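Local coordinates for pollen receptor-like kinase 3 (Arabidopsis thaliana, PDB 5WLS), which is a pollen receptor-like kinase whose leucine-rich-repeat extracellular domain, similar to that of SERK co-receptors, probably takes part in signal perception at the cell surface, at residues Leu73-Leu78 with Leu96-Phe101; Glu142-Gly147 with Leu164-Leu169; Asn172-Glu177 with Glu193-Leu198; Leu91-Leu96 with Leu116-Leu121. All coordinates share one frame; numbering follows the deposited sequence.

Contact 1: residues Leu73-Leu78 with Leu96-Phe101; sequences LDNNLL and LSNNSF. With NAG (2-acetamido-2-deoxy-beta-D-glucopyranose), chain C.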
loop_
_atom_site.group_PDB
_atom_site.type_symbol
_atom_site.label_atom_id
_atom_site.label_comp_id
_atom_site.label_asym_id
_atom_site.label_seq_id
_atom_site.Cartn_x
_atom_site.Cartn_y
_atom_site.Cartn_z
ATOM N N LEU A 73 -2.662 -7.582 -2.758
ATOM C CA LEU A 73 -1.746 -8.635 -3.181
ATOM C C LEU A 73 -0.998 -9.206 -1.986
ATOM O O LEU A 73 0.205 -9.465 -2.052
ATOM C CB LEU A 73 -0.769 -8.105 -4.225
ATOM C CG LEU A 73 -1.412 -7.468 -5.457
ATOM C CD1 LEU A 73 -0.395 -6.727 -6.284
ATOM C CD2 LEU A 73 -2.064 -8.541 -6.289
ATOM N N ASP A 74 -1.715 -9.410 -0.880
ATOM C CA ASP A 74 -1.076 -9.787 0.375
ATOM C C ASP A 74 -0.407 -11.156 0.301
ATOM O O ASP A 74 -0.829 -12.048 -0.437
ATOM C CB ASP A 74 -2.107 -9.796 1.506
ATOM C CG ASP A 74 -2.661 -8.414 1.802
ATOM O OD1 ASP A 74 -1.949 -7.419 1.547
ATOM O OD2 ASP A 74 -3.811 -8.315 2.293
ATOM N N ASN A 75 0.674 -11.292 1.059
ATOM C CA ASN A 75 1.384 -12.554 1.279
ATOM C C ASN A 75 1.735 -13.262 -0.038
ATOM O O ASN A 75 1.224 -14.336 -0.369
ATOM C CB ASN A 75 0.600 -13.480 2.232
ATOM C CG ASN A 75 0.255 -12.802 3.536
ATOM O OD1 ASN A 75 1.139 -12.512 4.337
ATOM N ND2 ASN A 75 -1.032 -12.574 3.771
ATOM N N ASN A 76 2.627 -12.629 -0.790
ATOM C CA ASN A 76 3.222 -13.254 -1.963
ATOM C C ASN A 76 4.727 -13.046 -1.850
ATOM O O ASN A 76 5.278 -12.859 -0.757
ATOM C CB ASN A 76 2.635 -12.666 -3.254
ATOM C CG ASN A 76 1.244 -13.182 -3.555
ATOM O OD1 ASN A 76 1.073 -14.314 -4.006
ATOM N ND2 ASN A 76 0.240 -12.342 -3.325
ATOM N N LEU A 77 5.412 -13.082 -2.986
ATOM C CA LEU A 77 6.863 -12.977 -3.018
ATOM C C LEU A 77 7.307 -11.859 -3.948
ATOM O O LEU A 77 8.373 -11.944 -4.565
ATOM C CB LEU A 77 7.492 -14.303 -3.436
ATOM C CG LEU A 77 7.046 -15.535 -2.652
ATOM C CD1 LEU A 77 7.611 -16.802 -3.277
ATOM C CD2 LEU A 77 7.490 -15.413 -1.204
ATOM N N LEU A 78 6.494 -10.814 -4.075
ATOM C CA LEU A 78 6.839 -9.714 -4.963
ATOM C C LEU A 78 8.030 -8.953 -4.398
ATOM O O LEU A 78 8.057 -8.627 -3.208
ATOM C CB LEU A 78 5.651 -8.774 -5.119
ATOM C CG LEU A 78 4.388 -9.417 -5.680
ATOM C CD1 LEU A 78 3.212 -8.453 -5.634
ATOM C CD2 LEU A 78 4.638 -9.898 -7.102
ATOM N N LEU A 96 -0.469 -4.400 0.234
ATOM C CA LEU A 96 0.652 -5.224 -0.197
ATOM C C LEU A 96 1.340 -5.900 0.995
ATOM O O LEU A 96 2.546 -6.039 0.990
ATOM C CB LEU A 96 1.660 -4.388 -1.005
ATOM C CG LEU A 96 1.126 -3.684 -2.258
ATOM C CD1 LEU A 96 2.179 -2.764 -2.842
ATOM C CD2 LEU A 96 0.667 -4.711 -3.289
ATOM N N SER A 97 0.587 -6.286 2.029
ATOM C CA SER A 97 1.116 -6.918 3.236
ATOM C C SER A 97 1.984 -8.137 2.957
ATOM O O SER A 97 1.786 -8.876 1.983
ATOM C CB SER A 97 -0.040 -7.326 4.134
ATOM O OG SER A 97 -0.602 -6.225 4.831
ATOM N N ASN A 98 3.032 -8.247 3.761
ATOM C CA ASN A 98 3.984 -9.361 3.739
ATOM C C ASN A 98 4.418 -9.694 2.282
ATOM O O ASN A 98 4.068 -10.733 1.704
ATOM C CB ASN A 98 3.393 -10.642 4.361
ATOM C CG ASN A 98 2.496 -10.442 5.481
ATOM O OD1 ASN A 98 1.456 -9.935 5.240
ATOM N ND2 ASN A 98 2.798 -11.001 6.609
ATOM N N ASN A 99 5.063 -8.733 1.616
ATOM C CA ASN A 99 5.732 -9.006 0.343
ATOM C C ASN A 99 7.196 -8.650 0.561
ATOM O O ASN A 99 7.616 -8.398 1.693
ATOM C CB ASN A 99 5.112 -8.241 -0.838
ATOM C CG ASN A 99 3.896 -8.947 -1.464
ATOM O OD1 ASN A 99 4.011 -10.011 -2.096
ATOM N ND2 ASN A 99 2.726 -8.386 -1.229
ATOM N N SER A 100 8.000 -8.662 -0.500
ATOM C CA SER A 100 9.431 -8.402 -0.335
ATOM C C SER A 100 9.891 -7.205 -1.164
ATOM O O SER A 100 11.012 -7.176 -1.680
ATOM C CB SER A 100 10.264 -9.639 -0.668
ATOM O OG SER A 100 9.985 -10.684 0.245
ATOM N N PHE A 101 9.037 -6.188 -1.285
ATOM C CA PHE A 101 9.441 -4.959 -1.956
ATOM C C PHE A 101 10.513 -4.238 -1.148
ATOM O O PHE A 101 10.437 -4.150 0.079
ATOM C CB PHE A 101 8.247 -4.026 -2.164
ATOM C CG PHE A 101 7.313 -4.457 -3.258
ATOM C CD1 PHE A 101 7.736 -4.513 -4.578
ATOM C CD2 PHE A 101 5.998 -4.779 -2.969
ATOM C CE1 PHE A 101 6.870 -4.906 -5.583
ATOM C CE2 PHE A 101 5.126 -5.167 -3.969
ATOM C CZ PHE A 101 5.561 -5.230 -5.278
HETATM C C1 NAG C . 2.133 -10.993 7.882
HETATM C C2 NAG C . 0.645 -11.269 8.022
HETATM C C3 NAG C . 0.286 -11.552 9.475
HETATM C C4 NAG C . 1.051 -12.750 10.018
HETATM C C5 NAG C . 2.565 -12.556 9.717
HETATM C C6 NAG C . 3.365 -13.840 9.894
HETATM C C7 NAG C . -1.246 -10.331 6.779
HETATM C C8 NAG C . -1.966 -9.137 6.362
HETATM N N2 NAG C . -0.159 -10.147 7.538
HETATM O O3 NAG C . -1.135 -11.703 9.592
HETATM O O4 NAG C . 0.938 -12.744 11.444
HETATM O O5 NAG C . 2.867 -12.073 8.393
HETATM O O6 NAG C . 2.659 -15.005 9.468
HETATM O O7 NAG C . -1.611 -11.476 6.436
HETATM O O HOH W 1 7.440 -12.089 0.593
#
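The amide of N99 packs against the backbone of 73-78, its OD1 lying 3.2 Å from N76 CB, at the step between two successive leucine-rich repeats. N99 is the consensus asparagine of its repeat, as N76 is of the one before. N99 ND2 gives a nearly straight 2.9 Å bond to L73 O, with that oxygen in the amide plane of N99. N76 ND2 reaches the same L73 O from the other face of the carbonyl plane, while N76 OD1 accepts from L51 N and L53 N. N99 OD1 accepts from L78 N at 3.3 Å and more weakly from N76 N. An alanine in place of N99 would probably leave L78 N without its acceptor and L73 O without one of its two amide donors. Beside these amides, L78 CB meets F101 CZ at 3.5 Å, and L78 O sits over the ring face. L73 and L96 run alongside each other, CD1 to CD2. D74 OD1 takes the backbone N of S97 at 2.8 Å. Next to it N98 carries the glycan through ND2, and N75 ND2 donates to the acetamide oxygen O7 of that sugar, 2.9 Å away and almost straight at 170°.

Contact 2: residues Glu142-Gly147 with Leu164-Leu169; sequences ELHMQG and LKSLDL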
loop_
_atom_site.group_PDB
_atom_site.type_symbol
_atom_site.label_atom_id
_atom_site.label_comp_id
_atom_site.label_asym_id
_atom_site.label_seq_id
_atom_site.Cartn_x
_atom_site.Cartn_y
_atom_site.Cartn_z
ATOM N N GLU A 142 -5.989 4.850 6.877
ATOM C CA GLU A 142 -5.263 3.731 7.468
ATOM C C GLU A 142 -3.906 3.609 6.789
ATOM O O GLU A 142 -3.833 3.367 5.578
ATOM C CB GLU A 142 -6.063 2.437 7.321
ATOM C CG GLU A 142 -7.382 2.477 8.073
ATOM C CD GLU A 142 -8.373 1.462 7.555
ATOM O OE1 GLU A 142 -9.436 1.879 7.047
ATOM O OE2 GLU A 142 -8.089 0.249 7.653
ATOM N N LEU A 143 -2.835 3.751 7.572
ATOM C CA LEU A 143 -1.473 3.642 7.057
ATOM C C LEU A 143 -0.706 2.668 7.935
ATOM O O LEU A 143 -0.414 2.969 9.096
ATOM C CB LEU A 143 -0.784 5.005 7.013
ATOM C CG LEU A 143 0.690 4.955 6.603
ATOM C CD1 LEU A 143 0.838 4.414 5.186
ATOM C CD2 LEU A 143 1.349 6.325 6.718
ATOM N N HIS A 144 -0.383 1.503 7.382
ATOM C CA HIS A 144 0.341 0.472 8.110
ATOM C C HIS A 144 1.655 0.203 7.395
ATOM O O HIS A 144 1.662 -0.263 6.251
ATOM C CB HIS A 144 -0.496 -0.805 8.236
ATOM C CG HIS A 144 -1.714 -0.644 9.094
ATOM N ND1 HIS A 144 -2.643 -1.648 9.267
ATOM C CD2 HIS A 144 -2.155 0.405 9.828
ATOM C CE1 HIS A 144 -3.603 -1.225 10.070
ATOM N NE2 HIS A 144 -3.330 0.019 10.425
ATOM N N MET A 145 2.766 0.496 8.077
ATOM C CA MET A 145 4.101 0.402 7.500
ATOM C C MET A 145 5.039 -0.381 8.408
ATOM O O MET A 145 6.260 -0.322 8.225
ATOM C CB MET A 145 4.689 1.791 7.235
ATOM C CG MET A 145 3.872 2.674 6.309
ATOM S SD MET A 145 4.687 4.254 6.017
ATOM C CE MET A 145 5.437 3.948 4.421
ATOM N N GLN A 146 4.498 -1.090 9.393
ATOM C CA GLN A 146 5.333 -1.746 10.387
ATOM C C GLN A 146 6.184 -2.843 9.758
ATOM O O GLN A 146 5.830 -3.426 8.732
ATOM C CB GLN A 146 4.473 -2.338 11.506
ATOM C CG GLN A 146 3.677 -3.568 11.111
ATOM C CD GLN A 146 2.295 -3.228 10.601
ATOM O OE1 GLN A 146 2.048 -2.112 10.143
ATOM N NE2 GLN A 146 1.385 -4.191 10.668
ATOM N N GLY A 147 7.328 -3.110 10.383
ATOM C CA GLY A 147 8.138 -4.246 9.989
ATOM C C GLY A 147 8.937 -4.073 8.719
ATOM O O GLY A 147 9.226 -5.063 8.040
ATOM N N LEU A 164 -7.596 10.117 9.438
ATOM C CA LEU A 164 -6.634 9.076 9.792
ATOM C C LEU A 164 -6.970 8.484 11.155
ATOM O O LEU A 164 -6.859 9.166 12.178
ATOM C CB LEU A 164 -5.202 9.617 9.794
ATOM C CG LEU A 164 -4.121 8.563 10.082
ATOM C CD1 LEU A 164 -3.779 7.775 8.824
ATOM C CD2 LEU A 164 -2.873 9.188 10.691
ATOM N N LYS A 165 -7.389 7.218 11.184
ATOM C CA LYS A 165 -7.752 6.565 12.434
ATOM C C LYS A 165 -6.796 5.457 12.850
ATOM O O LYS A 165 -6.853 5.023 14.005
ATOM C CB LYS A 165 -9.175 5.987 12.348
ATOM C CG LYS A 165 -9.436 5.086 11.149
ATOM C CD LYS A 165 -10.660 4.212 11.402
ATOM C CE LYS A 165 -10.799 3.104 10.368
ATOM N NZ LYS A 165 -11.548 3.557 9.163
ATOM N N SER A 166 -5.917 4.997 11.961
ATOM C CA SER A 166 -5.006 3.906 12.295
ATOM C C SER A 166 -3.675 4.132 11.596
ATOM O O SER A 166 -3.615 4.169 10.361
ATOM C CB SER A 166 -5.597 2.551 11.900
ATOM O OG SER A 166 -4.629 1.524 12.027
ATOM N N LEU A 167 -2.619 4.273 12.392
ATOM C CA LEU A 167 -1.260 4.467 11.907
ATOM C C LEU A 167 -0.355 3.493 12.645
ATOM O O LEU A 167 -0.301 3.507 13.880
ATOM C CB LEU A 167 -0.791 5.906 12.137
ATOM C CG LEU A 167 0.675 6.173 11.795
ATOM C CD1 LEU A 167 0.881 6.076 10.293
ATOM C CD2 LEU A 167 1.148 7.513 12.336
ATOM N N ASP A 168 0.359 2.657 11.894
ATOM C CA ASP A 168 1.264 1.668 12.475
ATOM C C ASP A 168 2.628 1.825 11.819
ATOM O O ASP A 168 2.803 1.480 10.646
ATOM C CB ASP A 168 0.727 0.247 12.289
ATOM C CG ASP A 168 1.548 -0.797 13.035
ATOM O OD1 ASP A 168 2.637 -0.466 13.552
ATOM O OD2 ASP A 168 1.096 -1.959 13.111
ATOM N N LEU A 169 3.594 2.337 12.583
ATOM C CA LEU A 169 4.971 2.484 12.124
ATOM C C LEU A 169 5.932 1.664 12.977
ATOM O O LEU A 169 7.125 1.976 13.041
ATOM C CB LEU A 169 5.383 3.958 12.119
ATOM C CG LEU A 169 4.528 4.882 11.247
ATOM C CD1 LEU A 169 4.925 6.337 11.443
ATOM C CD2 LEU A 169 4.632 4.486 9.784
#
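With OG of S166 anti to its backbone N (chi1 171°) and CG of H144 anti to its carbonyl carbon (chi1 -67°), the two side chains converge on one face of the sheet, and H144 NE2 meets S166 OG at 2.6 Å. The hydroxyl lies at the ring edge, in its plane, and the bond is close to straight; either atom could be the donor. The same face carries D168, whose CB comes to 3.8 Å from H144 CD2, with ring and carboxylate steeply inclined to each other. Q146 then folds back with a bent chain. Its amide lies nearly flat against the D168 carboxylate, planes 13° apart, CD of Q146 being 3.1 Å from OD2 of D168. This is stacking, not hydrogen bonding; D168 OD1 bonds instead to S170 N. At the other end K165 NZ makes a long, weak salt bridge to E142 OE1. On the opposite face L143 CD2 touches L167 CD1 at 3.6 Å, and just past the strand ends L169 CD2 lies against M145 CB. Backbone bonds, such as M145 N to D168 O at 2.8 Å, hold the parallel register. Strands 142-144 and 166-168 are neighbouring parallel strands of the leucine-rich-repeat sheet, with 118-120 flanking the former, where H144 meets the F120 ring, and 189-191 next to the latter.

Contact 3: residues Asn172-Glu177 with Glu193-Leu198; sequences NDLEGE and EGNQRL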
loop_
_atom_site.group_PDB
_atom_site.type_symbol
_atom_site.label_atom_id
_atom_site.label_comp_id
_atom_site.label_asym_id
_atom_site.label_seq_id
_atom_site.Cartn_x
_atom_site.Cartn_y
_atom_site.Cartn_z
ATOM N N ASN A 172 10.488 -0.418 12.826
ATOM C CA ASN A 172 11.367 0.092 11.786
ATOM C C ASN A 172 12.628 0.612 12.456
ATOM O O ASN A 172 13.015 0.106 13.513
ATOM C CB ASN A 172 10.667 1.179 10.976
ATOM C CG ASN A 172 9.813 0.616 9.863
ATOM O OD1 ASN A 172 10.336 0.089 8.901
ATOM N ND2 ASN A 172 8.498 0.704 10.001
ATOM N N ASP A 173 13.275 1.614 11.868
ATOM C CA ASP A 173 14.422 2.236 12.513
ATOM C C ASP A 173 14.306 3.751 12.427
ATOM O O ASP A 173 15.276 4.452 12.122
ATOM C CB ASP A 173 15.735 1.744 11.902
ATOM C CG ASP A 173 16.931 2.021 12.794
ATOM O OD1 ASP A 173 16.730 2.441 13.952
ATOM O OD2 ASP A 173 18.076 1.815 12.337
ATOM N N LEU A 174 13.114 4.273 12.711
ATOM C CA LEU A 174 12.872 5.704 12.610
ATOM C C LEU A 174 13.544 6.438 13.770
ATOM O O LEU A 174 13.822 5.863 14.826
ATOM C CB LEU A 174 11.370 5.983 12.583
ATOM C CG LEU A 174 10.628 5.351 11.401
ATOM C CD1 LEU A 174 9.140 5.198 11.691
ATOM C CD2 LEU A 174 10.856 6.157 10.128
ATOM N N GLU A 175 13.790 7.737 13.570
ATOM C CA GLU A 175 14.758 8.457 14.392
ATOM C C GLU A 175 14.153 9.604 15.192
ATOM O O GLU A 175 14.262 9.606 16.418
ATOM C CB GLU A 175 15.899 8.976 13.509
ATOM C CG GLU A 175 16.693 7.861 12.863
ATOM C CD GLU A 175 17.749 8.371 11.907
ATOM O OE1 GLU A 175 17.666 8.041 10.705
ATOM O OE2 GLU A 175 18.624 9.149 12.340
ATOM N N GLY A 176 13.534 10.588 14.552
ATOM C CA GLY A 176 13.355 11.863 15.223
ATOM C C GLY A 176 12.352 11.910 16.358
ATOM O O GLY A 176 11.952 10.878 16.904
ATOM N N GLU A 177 11.955 13.123 16.734
ATOM C CA GLU A 177 10.787 13.299 17.580
ATOM C C GLU A 177 9.558 12.842 16.809
ATOM O O GLU A 177 9.413 13.147 15.620
ATOM C CB GLU A 177 10.634 14.769 17.970
ATOM C CG GLU A 177 9.428 15.063 18.854
ATOM C CD GLU A 177 9.106 16.543 18.928
ATOM O OE1 GLU A 177 9.061 17.097 20.046
ATOM O OE2 GLU A 177 8.980 17.167 17.852
ATOM N N GLU A 193 6.168 1.248 18.639
ATOM C CA GLU A 193 7.126 0.358 19.326
ATOM C C GLU A 193 8.228 -0.104 18.393
ATOM O O GLU A 193 8.127 -0.062 17.161
ATOM C CB GLU A 193 6.549 -0.982 19.866
ATOM C CG GLU A 193 5.222 -0.910 20.523
ATOM C CD GLU A 193 4.179 -0.896 19.370
ATOM O OE1 GLU A 193 3.602 0.189 19.291
ATOM O OE2 GLU A 193 3.970 -1.933 18.654
ATOM N N GLY A 194 9.291 -0.582 19.024
ATOM C CA GLY A 194 10.314 -1.249 18.270
ATOM C C GLY A 194 11.055 -0.328 17.364
ATOM O O GLY A 194 11.678 -0.779 16.401
ATOM N N ASN A 195 10.983 0.964 17.641
ATOM C CA ASN A 195 11.682 1.993 16.899
ATOM C C ASN A 195 12.646 2.617 17.892
ATOM O O ASN A 195 12.369 3.680 18.452
ATOM C CB ASN A 195 10.717 3.012 16.332
ATOM C CG ASN A 195 10.144 2.590 14.998
ATOM O OD1 ASN A 195 10.874 2.421 14.025
ATOM N ND2 ASN A 195 8.828 2.419 14.946
ATOM N N GLN A 196 13.774 1.949 18.128
ATOM C CA GLN A 196 14.827 2.630 18.851
ATOM C C GLN A 196 15.212 3.864 18.043
ATOM O O GLN A 196 14.915 3.957 16.845
ATOM C CB GLN A 196 16.043 1.725 19.049
ATOM C CG GLN A 196 15.754 0.338 19.612
ATOM C CD GLN A 196 16.766 -0.686 19.123
ATOM O OE1 GLN A 196 16.491 -1.885 19.082
ATOM N NE2 GLN A 196 17.955 -0.211 18.767
ATOM N N ARG A 197 15.847 4.827 18.720
ATOM C CA ARG A 197 16.223 6.135 18.178
ATOM C C ARG A 197 15.061 7.124 18.269
ATOM O O ARG A 197 15.291 8.333 18.365
ATOM C CB ARG A 197 16.732 6.028 16.732
ATOM C CG ARG A 197 17.897 5.056 16.545
ATOM C CD ARG A 197 18.804 5.443 15.391
ATOM N NE ARG A 197 18.441 4.732 14.163
ATOM C CZ ARG A 197 18.807 5.117 12.945
ATOM N NH1 ARG A 197 19.544 6.205 12.801
ATOM N NH2 ARG A 197 18.445 4.421 11.877
ATOM N N LEU A 198 13.821 6.629 18.284
ATOM C CA LEU A 198 12.630 7.473 18.212
ATOM C C LEU A 198 12.250 7.962 19.610
ATOM O O LEU A 198 12.374 7.217 20.585
ATOM C CB LEU A 198 11.481 6.678 17.583
ATOM C CG LEU A 198 10.332 7.342 16.824
ATOM C CD1 LEU A 198 10.838 7.938 15.529
ATOM C CD2 LEU A 198 9.235 6.326 16.539
#
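N195 OD1 is gripped by two backbone N-H groups of the preceding repeat: L174 N donates at 3.2 Å along a nearly straight line, from above the plane of the side-chain carbonyl, and N172 N adds a weaker, more bent bond. N195 ND2 bonds to L169 O and F192 O, consistent with N195 being the consensus asparagine of a final leucine-rich repeat. N172 plays the like role one repeat earlier, its OD1 bonded to F150 N. Farther out, R197 joins two acids. Its NE donates to D173 OD1 at 2.9 Å, with the acceptor in the guanidinium plane, and NH2 reaches D173 OD2 at 2.7 Å in a short but weak, bent bond (140°). E175 approaches differently: its CG lies over one face of the guanidinium, and OE2 pairs with NH1 at 3.1 Å, the two flat groups only 21° apart. E175 OE1 turns to T151 OG1 and G152 N. An asparagine in place of D173 would probably cost R197 much of its charge pairing and leave the guanidinium freer to turn. L174 CB packs on L198 CD1 at 3.6 Å. A type II turn from N195 to L198 lies between strand 189-191, the last of the sheet, and C199, which is disulfide-linked to C207, while strand 173-174 pairs with 151-152 and leads on to helix 180-183.

Contact 4: residues Leu91-Leu96 with Leu116-Leu121; sequences LKSLLL and LKRVFL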
loop_
_atom_site.group_PDB
_atom_site.type_symbol
_atom_site.label_atom_id
_atom_site.label_comp_id
_atom_site.label_asym_id
_atom_site.label_seq_id
_atom_site.Cartn_x
_atom_site.Cartn_y
_atom_site.Cartn_z
ATOM N N LEU A 91 -7.200 5.077 -7.408
ATOM C CA LEU A 91 -6.903 4.018 -6.457
ATOM C C LEU A 91 -7.252 4.479 -5.050
ATOM O O LEU A 91 -6.875 5.579 -4.631
ATOM C CB LEU A 91 -5.429 3.622 -6.542
ATOM C CG LEU A 91 -5.061 2.316 -5.839
ATOM C CD1 LEU A 91 -5.469 1.136 -6.698
ATOM C CD2 LEU A 91 -3.564 2.258 -5.583
ATOM N N LYS A 92 -7.990 3.638 -4.328
ATOM C CA LYS A 92 -8.412 3.939 -2.969
ATOM C C LYS A 92 -7.735 3.066 -1.928
ATOM O O LYS A 92 -7.557 3.507 -0.791
ATOM C CB LYS A 92 -9.936 3.800 -2.820
ATOM C CG LYS A 92 -10.759 4.672 -3.771
ATOM C CD LYS A 92 -12.263 4.570 -3.494
ATOM C CE LYS A 92 -12.773 3.141 -3.432
ATOM N NZ LYS A 92 -14.235 3.117 -3.125
ATOM N N SER A 93 -7.349 1.844 -2.294
ATOM C CA SER A 93 -6.855 0.857 -1.341
ATOM C C SER A 93 -5.673 0.122 -1.951
ATOM O O SER A 93 -5.818 -0.554 -2.976
ATOM C CB SER A 93 -7.962 -0.125 -0.958
ATOM O OG SER A 93 -7.445 -1.232 -0.244
ATOM N N LEU A 94 -4.510 0.253 -1.318
ATOM C CA LEU A 94 -3.268 -0.379 -1.759
ATOM C C LEU A 94 -2.771 -1.281 -0.632
ATOM O O LEU A 94 -2.146 -0.810 0.324
ATOM C CB LEU A 94 -2.222 0.667 -2.138
ATOM C CG LEU A 94 -0.875 0.118 -2.605
ATOM C CD1 LEU A 94 -1.060 -0.799 -3.803
ATOM C CD2 LEU A 94 0.060 1.263 -2.958
ATOM N N LEU A 95 -3.059 -2.574 -0.745
ATOM C CA LEU A 95 -2.739 -3.559 0.278
ATOM C C LEU A 95 -1.690 -4.511 -0.281
ATOM O O LEU A 95 -1.987 -5.341 -1.147
ATOM C CB LEU A 95 -3.990 -4.313 0.716
ATOM C CG LEU A 95 -4.752 -3.738 1.914
ATOM C CD1 LEU A 95 -5.129 -2.279 1.702
ATOM C CD2 LEU A 95 -5.985 -4.575 2.197
ATOM N N LEU A 96 -0.469 -4.400 0.234
ATOM C CA LEU A 96 0.652 -5.224 -0.197
ATOM C C LEU A 96 1.340 -5.900 0.995
ATOM O O LEU A 96 2.546 -6.039 0.990
ATOM C CB LEU A 96 1.660 -4.388 -1.005
ATOM C CG LEU A 96 1.126 -3.684 -2.258
ATOM C CD1 LEU A 96 2.179 -2.764 -2.842
ATOM C CD2 LEU A 96 0.667 -4.711 -3.289
ATOM N N LEU A 116 -6.366 7.788 -2.229
ATOM C CA LEU A 116 -5.931 6.700 -1.361
ATOM C C LEU A 116 -6.462 6.890 0.053
ATOM O O LEU A 116 -6.146 7.880 0.719
ATOM C CB LEU A 116 -4.405 6.607 -1.348
ATOM C CG LEU A 116 -3.771 5.616 -2.329
ATOM C CD1 LEU A 116 -2.260 5.809 -2.396
ATOM C CD2 LEU A 116 -4.132 4.182 -1.963
ATOM N N LYS A 117 -7.270 5.935 0.509
ATOM C CA LYS A 117 -7.737 5.876 1.888
ATOM C C LYS A 117 -6.927 4.909 2.737
ATOM O O LYS A 117 -6.763 5.119 3.942
ATOM C CB LYS A 117 -9.211 5.460 1.924
ATOM C CG LYS A 117 -10.126 6.412 1.192
ATOM C CD LYS A 117 -11.572 6.050 1.452
ATOM C CE LYS A 117 -12.472 7.265 1.318
ATOM N NZ LYS A 117 -13.831 6.873 0.855
ATOM N N ARG A 118 -6.436 3.846 2.125
ATOM C CA ARG A 118 -5.762 2.768 2.822
ATOM C C ARG A 118 -4.480 2.372 2.113
ATOM O O ARG A 118 -4.486 2.119 0.904
ATOM C CB ARG A 118 -6.665 1.554 2.971
ATOM C CG ARG A 118 -7.807 1.474 3.989
ATOM C CD ARG A 118 -8.309 0.231 3.301
ATOM N NE ARG A 118 -7.763 -0.926 3.980
ATOM C CZ ARG A 118 -8.330 -2.102 4.177
ATOM N NH1 ARG A 118 -9.524 -2.404 3.692
ATOM N NH2 ARG A 118 -7.606 -3.030 4.791
ATOM N N VAL A 119 -3.384 2.353 2.870
ATOM C CA VAL A 119 -2.059 1.966 2.385
ATOM C C VAL A 119 -1.450 1.014 3.409
ATOM O O VAL A 119 -1.064 1.440 4.509
ATOM C CB VAL A 119 -1.145 3.180 2.175
ATOM C CG1 VAL A 119 0.247 2.723 1.797
ATOM C CG2 VAL A 119 -1.725 4.099 1.109
ATOM N N PHE A 120 -1.377 -0.270 3.062
ATOM C CA PHE A 120 -0.755 -1.289 3.901
ATOM C C PHE A 120 0.502 -1.765 3.180
ATOM O O PHE A 120 0.416 -2.460 2.162
ATOM C CB PHE A 120 -1.710 -2.453 4.171
ATOM C CG PHE A 120 -2.892 -2.100 5.049
ATOM C CD1 PHE A 120 -3.312 -2.969 6.042
ATOM C CD2 PHE A 120 -3.594 -0.919 4.869
ATOM C CE1 PHE A 120 -4.397 -2.656 6.842
ATOM C CE2 PHE A 120 -4.675 -0.600 5.665
ATOM C CZ PHE A 120 -5.077 -1.472 6.654
ATOM N N LEU A 121 1.671 -1.390 3.707
ATOM C CA LEU A 121 2.956 -1.807 3.153
ATOM C C LEU A 121 3.764 -2.607 4.165
ATOM O O LEU A 121 4.980 -2.753 4.010
ATOM C CB LEU A 121 3.755 -0.594 2.674
ATOM C CG LEU A 121 3.077 0.292 1.628
ATOM C CD1 LEU A 121 3.999 1.422 1.186
ATOM C CD2 LEU A 121 2.622 -0.538 0.436
#
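Backbone bonds come first: K92 O accepts from both K117 N, at 2.8 Å, and R118 N, at 3.1 Å, just where the pairing of the two strands begins. From there the bonds alternate, L94 N to R118 O, F120 N to L94 O, and L96 N to F120 O, each 2.9 Å long. S93, L94 and L95 thus stand opposite R118, V119 and F120, and the strand directions differ by only 10°. Such regular parallel neighbours are the inner sheet of a leucine-rich-repeat solenoid, with alternate residues facing the hydrophobic core and the concave surface. Among the core contacts, L116 turns CD2 toward L91 CD2 at 4.1 Å and toward L94 CB, while L96 CD1 and L121 CD2 continue the leucine row at 4.0 Å. V119 points to the same side as L94 and packs on L143 of the next strand. On the concave face, apolar contacts centre on L95. Its CD1 lies 3.8 Å from F120 CD2, the two side chains running alongside each other. The remaining contacts involve charged groups. R118, its chain bent at chi3 (95°), swings its guanidinium across L95, whose CD2 sits over one face, 3.4 Å from NH2. The aliphatic CD of R118 passes near S93 OG, and R118 NE has a long, weak ion pair with E142 OE2.

How the contacts relate
All four contacts join successive turns of one solenoid. Contacts 4 and 2 are pairings in the same sheet, centres about 11 Å apart, and touch where strands 118-120 and 142-144 bond through E142 O to V119 N at 2.9 Å. Contact 1, its centre about 13 Å from that of contact 4, shares L96 with it and carries the chain into the asparagine-held curve; L73 N reaches L95 O at 2.8 Å. Contact 3 is the equivalent C-terminal curve, about 24 Å from contact 1 between centres, and meets contact 2 through M145 O and N172 ND2, 3.0 Å apart. The glycan on N98 belongs to contact 1; the F120 side chain of contact 4 lies about 6 Å from it (nearest atoms).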